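PDB 4KCT: pyruvate kinase 1 from Trypanosoma brucei brucei, which catalyses the transfer of phosphate from phosphoenolpyruvate to ADP, giving pyruvate and ATP, and also has an intrinsic decarboxylase activity. Local coordinates for residues T27-K39 with Y60-E74. Numbering follows the deposited sequence.
Sequences TIGPSTQSVEALK and YHQTTINNVRAAAAE
Ile28 meets Thr64 methyl to methyl, CG2 to CG2, between strand 23-27 and helix 35-44 of the TIM barrel; that helix and helix 58-75 are neighbours on the barrel's outer layer. Ile28 also packs on Ala49 of strand 46-52, a buried place suited to a branched aliphatic side chain. At Gly29 and Pro30 the chain passes the Tyr60 hydroxyl, and a water joins that OH to Gln33 OE1. Gln33 is long enough, with CG anti to the backbone N (chi1 -163°) and the chain extended, to carry its amide past Thr63 and Thr64 to the Tyr60 ring. Its NE2 lies 3.3 Å above the ring centre and donates a nearly straight bond to Thr64 OG1 (2.8 Å, 176°), while OE1 takes the water's hydrogen. Gln33 O accepts from Asn67 ND2 (2.8 Å), an amide N-H suited to a loop carbonyl. Ser34 OG, a short hydroxyl at the N-cap, accepts from Ala37 N. Val35 is a knob among Asn67, Ala70, Ala71 and Glu74; beside these small alanines the axes of 35-39 and 60-74 come within 8.5 Å, crossing at -55°. Leu38 presses CD1 against Asn67 CB and Val68. Lys39 NZ joins a salt-bridge network with Glu74 and, more doubtfully, Glu36, while its CG lies 3.6 Å from Ala71 CB.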
loop_
_atom_site.group_PDB
_atom_site.type_symbol
_atom_site.label_atom_id
_atom_site.label_comp_id
_atom_site.label_asym_id
_atom_site.label_seq_id
_atom_site.Cartn_x
_atom_site.Cartn_y
_atom_site.Cartn_z
ATOM N N THR A 27 29.629 27.682 -9.983
ATOM C CA THR A 27 29.934 28.771 -10.907
ATOM C C THR A 27 31.307 29.371 -10.654
ATOM O O THR A 27 31.661 29.683 -9.508
ATOM C CB THR A 27 28.878 29.878 -10.813
ATOM O OG1 THR A 27 27.590 29.281 -10.906
ATOM C CG2 THR A 27 29.055 30.911 -11.971
ATOM N N ILE A 28 32.085 29.531 -11.727
ATOM C CA ILE A 28 33.431 30.057 -11.616
ATOM C C ILE A 28 33.418 31.588 -11.828
ATOM O O ILE A 28 32.629 32.110 -12.615
ATOM C CB ILE A 28 34.375 29.392 -12.626
ATOM C CG1 ILE A 28 34.280 27.853 -12.503
ATOM C CG2 ILE A 28 35.822 29.871 -12.412
ATOM C CD1 ILE A 28 34.376 27.326 -11.064
ATOM N N GLY A 29 34.216 32.294 -11.041
ATOM C CA GLY A 29 34.307 33.759 -11.151
ATOM C C GLY A 29 35.597 34.205 -10.503
ATOM O O GLY A 29 36.458 33.375 -10.226
ATOM N N PRO A 30 35.736 35.518 -10.241
ATOM C CA PRO A 30 37.000 36.030 -9.719
ATOM C C PRO A 30 37.447 35.339 -8.424
ATOM O O PRO A 30 38.629 35.226 -8.190
ATOM C CB PRO A 30 36.718 37.527 -9.464
ATOM C CG PRO A 30 35.244 37.705 -9.632
ATOM C CD PRO A 30 34.745 36.576 -10.478
ATOM N N SER A 31 36.514 34.840 -7.613
ATOM C CA SER A 31 36.913 34.131 -6.389
ATOM C C SER A 31 37.595 32.805 -6.685
ATOM O O SER A 31 38.235 32.226 -5.792
ATOM C CB SER A 31 35.713 33.878 -5.480
ATOM O OG SER A 31 35.292 35.059 -4.870
ATOM N N THR A 32 37.268 32.211 -7.836
ATOM C CA THR A 32 37.553 30.793 -8.049
ATOM C C THR A 32 38.312 30.430 -9.346
ATOM O O THR A 32 38.479 29.241 -9.649
ATOM C CB THR A 32 36.275 29.930 -7.936
ATOM O OG1 THR A 32 35.185 30.603 -8.598
ATOM C CG2 THR A 32 35.897 29.749 -6.438
ATOM N N GLN A 33 38.703 31.418 -10.141
ATOM C CA GLN A 33 39.187 31.106 -11.489
ATOM C C GLN A 33 40.613 30.528 -11.562
ATOM O O GLN A 33 40.986 29.903 -12.558
ATOM C CB GLN A 33 39.041 32.297 -12.443
ATOM C CG GLN A 33 39.143 31.884 -13.911
ATOM C CD GLN A 33 39.140 33.077 -14.853
ATOM O OE1 GLN A 33 39.850 34.055 -14.627
ATOM N NE2 GLN A 33 38.279 33.041 -15.848
ATOM N N SER A 34 41.437 30.818 -10.567
ATOM C CA SER A 34 42.831 30.410 -10.634
ATOM C C SER A 34 42.938 28.882 -10.551
ATOM O O SER A 34 42.059 28.210 -9.990
ATOM C CB SER A 34 43.650 31.069 -9.513
ATOM O OG SER A 34 43.331 30.497 -8.253
ATOM N N VAL A 35 44.009 28.328 -11.103
ATOM C CA VAL A 35 44.193 26.887 -11.040
ATOM C C VAL A 35 44.209 26.404 -9.581
ATOM O O VAL A 35 43.637 25.361 -9.253
ATOM C CB VAL A 35 45.478 26.457 -11.767
ATOM C CG1 VAL A 35 45.776 24.989 -11.521
ATOM C CG2 VAL A 35 45.352 26.758 -13.260
ATOM N N GLU A 36 44.867 27.155 -8.708
ATOM C CA GLU A 36 44.914 26.746 -7.330
ATOM C C GLU A 36 43.525 26.813 -6.675
ATOM O O GLU A 36 43.151 25.897 -5.937
ATOM C CB GLU A 36 45.951 27.541 -6.544
ATOM C CG GLU A 36 46.788 26.685 -5.601
ATOM C CD GLU A 36 47.599 25.614 -6.323
ATOM O OE1 GLU A 36 47.637 24.463 -5.836
ATOM O OE2 GLU A 36 48.221 25.920 -7.361
ATOM N N ALA A 37 42.742 27.843 -6.990
ATOM C CA ALA A 37 41.407 27.938 -6.420
ATOM C C ALA A 37 40.559 26.778 -6.918
ATOM O O ALA A 37 39.732 26.239 -6.174
ATOM C CB ALA A 37 40.739 29.274 -6.766
ATOM N N LEU A 38 40.707 26.441 -8.196
ATOM C CA LEU A 38 39.909 25.370 -8.781
ATOM C C LEU A 38 40.255 24.021 -8.174
ATOM O O LEU A 38 39.386 23.190 -7.973
ATOM C CB LEU A 38 40.064 25.332 -10.304
ATOM C CG LEU A 38 39.340 26.485 -11.035
ATOM C CD1 LEU A 38 39.827 26.646 -12.475
ATOM C CD2 LEU A 38 37.824 26.329 -10.973
ATOM N N LYS A 39 41.542 23.778 -7.933
ATOM C CA LYS A 39 41.943 22.530 -7.281
ATOM C C LYS A 39 41.282 22.391 -5.920
ATOM O O LYS A 39 40.737 21.334 -5.592
ATOM C CB LYS A 39 43.470 22.434 -7.144
ATOM C CG LYS A 39 44.157 22.027 -8.445
ATOM C CD LYS A 39 45.592 21.546 -8.202
ATOM C CE LYS A 39 46.386 22.574 -7.455
ATOM N NZ LYS A 39 47.796 22.104 -7.217
ATOM N N TYR A 60 37.850 35.637 -21.150
ATOM C CA TYR A 60 37.674 35.312 -19.736
ATOM C C TYR A 60 37.304 33.819 -19.549
ATOM O O TYR A 60 37.915 33.094 -18.742
ATOM C CB TYR A 60 36.604 36.223 -19.110
ATOM C CG TYR A 60 36.422 36.011 -17.610
ATOM C CD1 TYR A 60 37.308 36.589 -16.697
ATOM C CD2 TYR A 60 35.436 35.137 -17.116
ATOM C CE1 TYR A 60 37.167 36.389 -15.336
ATOM C CE2 TYR A 60 35.319 34.887 -15.750
ATOM C CZ TYR A 60 36.189 35.512 -14.866
ATOM O OH TYR A 60 36.122 35.233 -13.523
ATOM N N HIS A 61 36.334 33.356 -20.324
ATOM C CA HIS A 61 35.858 31.993 -20.177
ATOM C C HIS A 61 36.827 30.996 -20.703
ATOM O O HIS A 61 36.904 29.887 -20.201
ATOM C CB HIS A 61 34.499 31.824 -20.835
ATOM C CG HIS A 61 33.421 32.629 -20.178
ATOM N ND1 HIS A 61 33.115 32.491 -18.865
ATOM C CD2 HIS A 61 32.688 33.715 -20.637
ATOM C CE1 HIS A 61 32.175 33.392 -18.534
ATOM N NE2 HIS A 61 31.889 34.117 -19.620
ATOM N N GLN A 62 37.653 31.395 -21.674
ATOM C CA GLN A 62 38.729 30.520 -22.120
ATOM C C GLN A 62 39.696 30.219 -20.971
ATOM O O GLN A 62 40.184 29.092 -20.836
ATOM C CB GLN A 62 39.509 31.136 -23.299
ATOM C CG GLN A 62 40.598 30.198 -23.836
ATOM C CD GLN A 62 40.023 29.016 -24.591
ATOM O OE1 GLN A 62 39.327 29.193 -25.584
ATOM N NE2 GLN A 62 40.230 27.800 -24.063
ATOM N N THR A 63 40.029 31.245 -20.196
ATOM C CA THR A 63 40.870 31.069 -19.003
ATOM C C THR A 63 40.258 30.034 -18.037
ATOM O O THR A 63 40.962 29.163 -17.507
ATOM C CB THR A 63 41.118 32.423 -18.295
ATOM O OG1 THR A 63 41.795 33.305 -19.200
ATOM C CG2 THR A 63 41.978 32.259 -17.044
ATOM N N THR A 64 38.951 30.140 -17.805
ATOM C CA THR A 64 38.254 29.175 -16.952
ATOM C C THR A 64 38.392 27.763 -17.504
ATOM O O THR A 64 38.808 26.856 -16.807
ATOM C CB THR A 64 36.754 29.527 -16.800
ATOM O OG1 THR A 64 36.629 30.843 -16.229
ATOM C CG2 THR A 64 36.019 28.462 -15.859
ATOM N N ILE A 65 38.104 27.601 -18.787
ATOM C CA ILE A 65 38.245 26.316 -19.431
ATOM C C ILE A 65 39.659 25.755 -19.258
ATOM O O ILE A 65 39.841 24.602 -18.778
ATOM C CB ILE A 65 37.871 26.391 -20.924
ATOM C CG1 ILE A 65 36.353 26.545 -21.061
ATOM C CG2 ILE A 65 38.352 25.125 -21.669
ATOM C CD1 ILE A 65 35.904 26.870 -22.468
ATOM N N ASN A 66 40.667 26.570 -19.578
ATOM C CA ASN A 66 42.046 26.098 -19.483
ATOM C C ASN A 66 42.424 25.751 -18.057
ATOM O O ASN A 66 43.130 24.751 -17.805
ATOM C CB ASN A 66 43.028 27.139 -20.049
ATOM C CG ASN A 66 42.856 27.345 -21.543
ATOM O OD1 ASN A 66 42.183 26.565 -22.216
ATOM N ND2 ASN A 66 43.394 28.439 -22.049
ATOM N N ASN A 67 42.023 26.606 -17.124
ATOM C CA ASN A 67 42.378 26.401 -15.729
ATOM C C ASN A 67 41.675 25.183 -15.128
ATOM O O ASN A 67 42.266 24.461 -14.307
ATOM C CB ASN A 67 42.122 27.674 -14.889
ATOM C CG ASN A 67 43.127 28.779 -15.194
ATOM O OD1 ASN A 67 43.973 28.600 -16.033
ATOM N ND2 ASN A 67 42.975 29.943 -14.568
ATOM N N VAL A 68 40.416 24.964 -15.519
ATOM C CA VAL A 68 39.647 23.805 -15.015
ATOM C C VAL A 68 40.328 22.521 -15.485
ATOM O O VAL A 68 40.606 21.624 -14.686
ATOM C CB VAL A 68 38.180 23.802 -15.515
ATOM C CG1 VAL A 68 37.543 22.424 -15.298
ATOM C CG2 VAL A 68 37.357 24.874 -14.799
ATOM N N ARG A 69 40.724 22.489 -16.758
ATOM C CA ARG A 69 41.404 21.310 -17.291
ATOM C C ARG A 69 42.787 21.052 -16.663
ATOM O O ARG A 69 43.112 19.917 -16.308
ATOM C CB ARG A 69 41.481 21.379 -18.813
ATOM C CG ARG A 69 40.122 21.164 -19.441
ATOM C CD ARG A 69 40.092 21.550 -20.903
ATOM N NE ARG A 69 38.782 21.244 -21.453
ATOM C CZ ARG A 69 38.359 21.648 -22.643
ATOM N NH1 ARG A 69 39.141 22.416 -23.398
ATOM N NH2 ARG A 69 37.122 21.349 -23.044
ATOM N N ALA A 70 43.543 22.114 -16.432
ATOM C CA ALA A 70 44.842 21.980 -15.745
ATOM C C ALA A 70 44.675 21.510 -14.281
ATOM O O ALA A 70 45.400 20.639 -13.816
ATOM C CB ALA A 70 45.596 23.288 -15.794
ATOM N N ALA A 71 43.711 22.084 -13.572
ATOM C CA ALA A 71 43.439 21.678 -12.201
ATOM C C ALA A 71 42.975 20.207 -12.152
ATOM O O ALA A 71 43.457 19.409 -11.328
ATOM C CB ALA A 71 42.387 22.598 -11.571
ATOM N N ALA A 72 42.045 19.846 -13.033
ATOM C CA ALA A 72 41.536 18.483 -13.042
ATOM C C ALA A 72 42.649 17.465 -13.381
ATOM O O ALA A 72 42.708 16.375 -12.787
ATOM C CB ALA A 72 40.369 18.351 -14.007
ATOM N N ALA A 73 43.514 17.815 -14.344
ATOM C CA ALA A 73 44.588 16.914 -14.768
ATOM C C ALA A 73 45.587 16.722 -13.639
ATOM O O ALA A 73 45.970 15.594 -13.320
ATOM C CB ALA A 73 45.291 17.455 -16.014
ATOM N N GLU A 74 45.882 17.802 -12.932
ATOM C CA GLU A 74 46.745 17.721 -11.756
ATOM C C GLU A 74 46.211 16.753 -10.694
ATOM O O GLU A 74 46.973 16.040 -10.069
ATOM C CB GLU A 74 46.944 19.104 -11.151
ATOM C CG GLU A 74 48.388 19.482 -10.956
ATOM C CD GLU A 74 48.544 20.869 -10.376
ATOM O OE1 GLU A 74 48.659 20.982 -9.140
ATOM O OE2 GLU A 74 48.439 21.851 -11.143
HETATM O O HOH W 1 38.602 35.763 -12.493
#